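Local coordinates for protein molybdopterin biosynthesis enzyme, MoaB (Thermus thermophilus, PDB 3MCH) that probably takes part in molybdenum cofactor biosynthesis, binding molybdopterin through a globular alpha/beta domain of the MogA/MoaB family, at residues Q19-A31 with L128-E140. Residues are numbered along the deposited sequence; the frame is centred on the assembly and turned at random.
Sequences QDTTHLAIREVLA and LPGSPKGARESLE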
loop_
_atom_site.group_PDB
_atom_site.type_symbol
_atom_site.label_atom_id
_atom_site.label_comp_id
_atom_site.label_asym_id
_atom_site.label_seq_id
_atom_site.Cartn_x
_atom_site.Cartn_y
_atom_site.Cartn_z
ATOM N N GLN B 19 32.356 -2.552 10.883
ATOM C CA GLN B 19 31.615 -1.585 11.675
ATOM C C GLN B 19 30.256 -1.467 10.999
ATOM O O GLN B 19 30.158 -1.391 9.773
ATOM C CB GLN B 19 32.306 -0.217 11.734
ATOM C CG GLN B 19 31.467 0.827 12.457
ATOM C CD GLN B 19 32.185 2.144 12.672
ATOM O OE1 GLN B 19 32.643 2.782 11.721
ATOM N NE2 GLN B 19 32.276 2.567 13.930
ATOM N N ASP B 20 29.207 -1.470 11.811
ATOM C CA ASP B 20 27.848 -1.367 11.308
ATOM C C ASP B 20 27.625 0.079 10.902
ATOM O O ASP B 20 27.255 0.906 11.734
ATOM C CB ASP B 20 26.867 -1.766 12.411
ATOM C CG ASP B 20 25.431 -1.743 11.949
ATOM O OD1 ASP B 20 25.173 -1.249 10.832
ATOM O OD2 ASP B 20 24.565 -2.217 12.711
ATOM N N THR B 21 27.857 0.381 9.625
ATOM C CA THR B 21 27.702 1.740 9.122
ATOM C C THR B 21 26.255 2.185 8.916
ATOM O O THR B 21 25.978 3.383 8.858
ATOM C CB THR B 21 28.464 1.940 7.800
ATOM O OG1 THR B 21 28.084 0.925 6.867
ATOM C CG2 THR B 21 29.974 1.886 8.041
ATOM N N THR B 22 25.334 1.235 8.798
ATOM C CA THR B 22 23.934 1.599 8.618
ATOM C C THR B 22 23.418 2.137 9.952
ATOM O O THR B 22 22.704 3.140 9.997
ATOM C CB THR B 22 23.101 0.394 8.175
ATOM O OG1 THR B 22 23.658 -0.139 6.968
ATOM C CG2 THR B 22 21.653 0.813 7.910
ATOM N N HIS B 23 23.789 1.457 11.032
ATOM C CA HIS B 23 23.427 1.871 12.384
ATOM C C HIS B 23 23.828 3.340 12.551
ATOM O O HIS B 23 23.051 4.162 13.037
ATOM C CB HIS B 23 24.184 1.001 13.397
ATOM C CG HIS B 23 24.179 1.537 14.795
ATOM N ND1 HIS B 23 25.238 1.360 15.659
ATOM C CD2 HIS B 23 23.243 2.231 15.486
ATOM C CE1 HIS B 23 24.957 1.921 16.821
ATOM N NE2 HIS B 23 23.752 2.457 16.743
ATOM N N LEU B 24 25.049 3.667 12.134
ATOM C CA LEU B 24 25.548 5.035 12.244
ATOM C C LEU B 24 24.779 6.034 11.389
ATOM O O LEU B 24 24.562 7.171 11.803
ATOM C CB LEU B 24 27.031 5.088 11.873
ATOM C CG LEU B 24 27.974 4.317 12.798
ATOM C CD1 LEU B 24 29.395 4.466 12.293
ATOM C CD2 LEU B 24 27.862 4.841 14.221
ATOM N N ALA B 25 24.375 5.618 10.194
ATOM C CA ALA B 25 23.626 6.501 9.303
ATOM C C ALA B 25 22.279 6.841 9.935
ATOM O O ALA B 25 21.811 7.978 9.856
ATOM C CB ALA B 25 23.415 5.832 7.952
ATOM N N ILE B 26 21.659 5.843 10.555
ATOM C CA ILE B 26 20.371 6.034 11.205
ATOM C C ILE B 26 20.489 7.033 12.357
ATOM O O ILE B 26 19.685 7.955 12.471
ATOM C CB ILE B 26 19.805 4.689 11.707
ATOM C CG1 ILE B 26 19.471 3.809 10.493
ATOM C CG2 ILE B 26 18.578 4.930 12.583
ATOM C CD1 ILE B 26 18.528 4.409 9.423
ATOM N N ARG B 27 21.497 6.863 13.206
ATOM C CA ARG B 27 21.685 7.792 14.315
ATOM C C ARG B 27 21.807 9.242 13.827
ATOM O O ARG B 27 21.281 10.168 14.453
ATOM C CB ARG B 27 22.944 7.431 15.105
ATOM C CG ARG B 27 22.774 6.315 16.120
ATOM C CD ARG B 27 24.089 6.099 16.858
ATOM N NE ARG B 27 24.016 5.069 17.892
ATOM C CZ ARG B 27 23.652 5.282 19.154
ATOM N NH1 ARG B 27 23.316 6.498 19.564
ATOM N NH2 ARG B 27 23.643 4.273 20.014
ATOM N N GLU B 28 22.506 9.436 12.713
ATOM C CA GLU B 28 22.704 10.771 12.155
ATOM C C GLU B 28 21.391 11.437 11.760
ATOM O O GLU B 28 21.190 12.626 12.001
ATOM C CB GLU B 28 23.625 10.700 10.936
ATOM C CG GLU B 28 24.940 9.989 11.203
ATOM C CD GLU B 28 25.873 10.001 10.005
ATOM O OE1 GLU B 28 25.418 9.676 8.885
ATOM O OE2 GLU B 28 27.065 10.324 10.189
ATOM N N VAL B 29 20.500 10.673 11.142
ATOM C CA VAL B 29 19.216 11.219 10.726
ATOM C C VAL B 29 18.414 11.696 11.931
ATOM O O VAL B 29 17.777 12.750 11.890
ATOM C CB VAL B 29 18.377 10.168 9.965
ATOM C CG1 VAL B 29 17.002 10.742 9.629
ATOM C CG2 VAL B 29 19.100 9.747 8.694
ATOM N N LEU B 30 18.461 10.917 13.005
ATOM C CA LEU B 30 17.718 11.223 14.223
ATOM C C LEU B 30 18.312 12.359 15.048
ATOM O O LEU B 30 17.588 13.057 15.766
ATOM C CB LEU B 30 17.620 9.966 15.087
ATOM C CG LEU B 30 16.965 8.753 14.424
ATOM C CD1 LEU B 30 17.095 7.540 15.338
ATOM C CD2 LEU B 30 15.499 9.063 14.134
ATOM N N ALA B 31 19.624 12.537 14.945
ATOM C CA ALA B 31 20.336 13.573 15.686
ATOM C C ALA B 31 19.623 14.923 15.661
ATOM O O ALA B 31 19.267 15.433 14.600
ATOM C CB ALA B 31 21.754 13.721 15.133
ATOM N N LEU B 128 13.526 -0.533 7.763
ATOM C CA LEU B 128 14.313 0.263 6.821
ATOM C C LEU B 128 15.202 -0.665 5.986
ATOM O O LEU B 128 15.521 -1.778 6.409
ATOM C CB LEU B 128 15.225 1.232 7.579
ATOM C CG LEU B 128 14.611 2.322 8.454
ATOM C CD1 LEU B 128 15.692 2.918 9.344
ATOM C CD2 LEU B 128 13.993 3.393 7.568
ATOM N N PRO B 129 15.604 -0.223 4.784
ATOM C CA PRO B 129 16.470 -1.041 3.929
ATOM C C PRO B 129 17.808 -1.249 4.645
ATOM O O PRO B 129 18.094 -0.567 5.633
ATOM C CB PRO B 129 16.613 -0.189 2.670
ATOM C CG PRO B 129 15.317 0.541 2.619
ATOM C CD PRO B 129 15.126 0.961 4.053
ATOM N N GLY B 130 18.632 -2.157 4.130
ATOM C CA GLY B 130 19.901 -2.462 4.772
ATOM C C GLY B 130 21.154 -1.660 4.465
ATOM O O GLY B 130 22.120 -1.730 5.228
ATOM N N SER B 131 21.170 -0.910 3.370
ATOM C CA SER B 131 22.361 -0.124 3.045
ATOM C C SER B 131 22.328 1.225 3.755
ATOM O O SER B 131 21.259 1.739 4.082
ATOM C CB SER B 131 22.467 0.101 1.536
ATOM O OG SER B 131 21.507 1.038 1.080
ATOM N N PRO B 132 23.506 1.811 4.019
ATOM C CA PRO B 132 23.557 3.109 4.694
ATOM C C PRO B 132 22.743 4.153 3.934
ATOM O O PRO B 132 21.953 4.890 4.526
ATOM C CB PRO B 132 25.050 3.431 4.706
ATOM C CG PRO B 132 25.677 2.078 4.796
ATOM C CD PRO B 132 24.864 1.276 3.809
ATOM N N LYS B 133 22.935 4.206 2.619
ATOM C CA LYS B 133 22.213 5.159 1.783
ATOM C C LYS B 133 20.712 4.882 1.799
ATOM O O LYS B 133 19.909 5.803 1.932
ATOM C CB LYS B 133 22.722 5.101 0.339
ATOM C CG LYS B 133 21.955 6.011 -0.612
ATOM C CD LYS B 133 22.464 5.903 -2.044
ATOM C CE LYS B 133 21.659 6.806 -2.971
ATOM N NZ LYS B 133 22.178 6.794 -4.366
ATOM N N GLY B 134 20.348 3.610 1.664
ATOM C CA GLY B 134 18.947 3.224 1.658
ATOM C C GLY B 134 18.226 3.547 2.956
ATOM O O GLY B 134 17.150 4.150 2.946
ATOM N N ALA B 135 18.810 3.132 4.076
ATOM C CA ALA B 135 18.221 3.395 5.386
ATOM C C ALA B 135 18.090 4.897 5.597
ATOM O O ALA B 135 17.077 5.387 6.100
ATOM C CB ALA B 135 19.091 2.790 6.481
ATOM N N ARG B 136 19.118 5.634 5.196
ATOM C CA ARG B 136 19.121 7.081 5.354
ATOM C C ARG B 136 17.985 7.769 4.609
ATOM O O ARG B 136 17.237 8.562 5.188
ATOM C CB ARG B 136 20.458 7.656 4.882
ATOM C CG ARG B 136 20.616 9.146 5.114
ATOM C CD ARG B 136 21.927 9.660 4.521
ATOM N NE ARG B 136 23.080 8.875 4.962
ATOM C CZ ARG B 136 23.893 8.216 4.143
ATOM N NH1 ARG B 136 23.685 8.239 2.832
ATOM N NH2 ARG B 136 24.917 7.533 4.634
ATOM N N GLU B 137 17.851 7.468 3.321
ATOM C CA GLU B 137 16.810 8.091 2.518
ATOM C C GLU B 137 15.411 7.707 2.986
ATOM O O GLU B 137 14.518 8.551 3.034
ATOM C CB GLU B 137 16.984 7.729 1.042
ATOM C CG GLU B 137 18.306 8.185 0.457
ATOM C CD GLU B 137 18.291 8.206 -1.058
ATOM O OE1 GLU B 137 17.791 7.236 -1.665
ATOM O OE2 GLU B 137 18.785 9.195 -1.639
ATOM N N SER B 138 15.224 6.439 3.333
ATOM C CA SER B 138 13.921 5.985 3.799
ATOM C C SER B 138 13.553 6.639 5.129
ATOM O O SER B 138 12.399 7.009 5.345
ATOM C CB SER B 138 13.905 4.461 3.955
ATOM O OG SER B 138 14.075 3.823 2.703
ATOM N N LEU B 139 14.527 6.786 6.021
ATOM C CA LEU B 139 14.244 7.385 7.318
ATOM C C LEU B 139 14.010 8.890 7.196
ATOM O O LEU B 139 13.161 9.450 7.888
ATOM C CB LEU B 139 15.382 7.085 8.309
ATOM C CG LEU B 139 15.179 7.554 9.756
ATOM C CD1 LEU B 139 13.908 6.949 10.349
ATOM C CD2 LEU B 139 16.392 7.148 10.588
ATOM N N GLU B 140 14.752 9.551 6.314
ATOM C CA GLU B 140 14.567 10.985 6.126
ATOM C C GLU B 140 13.191 11.265 5.543
ATOM O O GLU B 140 12.608 12.315 5.790
ATOM C CB GLU B 140 15.647 11.551 5.199
ATOM C CG GLU B 140 17.045 11.473 5.782
ATOM C CD GLU B 140 18.093 12.086 4.878
ATOM O OE1 GLU B 140 18.075 11.788 3.666
ATOM O OE2 GLU B 140 18.939 12.858 5.380
HETATM O O HOH W 1 22.895 9.559 7.842
#
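Thr22 and Ile26 of helix 21-30 meet Gly130, Ala135 and Leu139 in and before helix 132-140, a worked example of how neighbouring helices pack on one face of the beta sheet in a MogA/MoaB-type alpha/beta domain. The short helical segments run nearly parallel, 8.5 Å apart at a crossing angle of -24°. Small side chains at the interface, Ala25 on one helix and Ala135 on the other, are consistent with this close approach.

The apolar seam centres on Ile26, whose CG1 lies beside its backbone N (chi1 -67°), which, with the further turn at chi2, brings CD1 against both Leu128 CD1, met tip to tip, and Ala135 CB; the 3.4 Å separation from Ile26 CD1 to Ala135 CB is tight. Leu139 crosses Ile26 at about a right angle, its CD2 also touching Val29 CB at 3.7 Å. Beneath this seam, Ile26, Leu30 and Leu139 all rest on Leu67 of the central strand 65-69.

One direct hydrogen bond joins the segments: Thr22 OG1 donates to Gly130 O over 2.8 Å, tilted 34° from the carbonyl plane, while Thr22 CG2 packs on Ala135 CB. A valine here would probably leave the Gly130 carbonyl without this donor and lose the polar tie between the helix starts. Each start has its own N-cap, Asp20 OD1 accepting from His23 N and Ser131 OG from Gly134 N.

Farther along, a water links the helices, accepting from Arg136 NE and donating to Glu28 OE1 and, at 2.8 Å, to Ala25 O. The bent Arg136 chain folds its guanidinium back so that Pro132 O sits 3.9 Å above the guanidinium plane, over its centre.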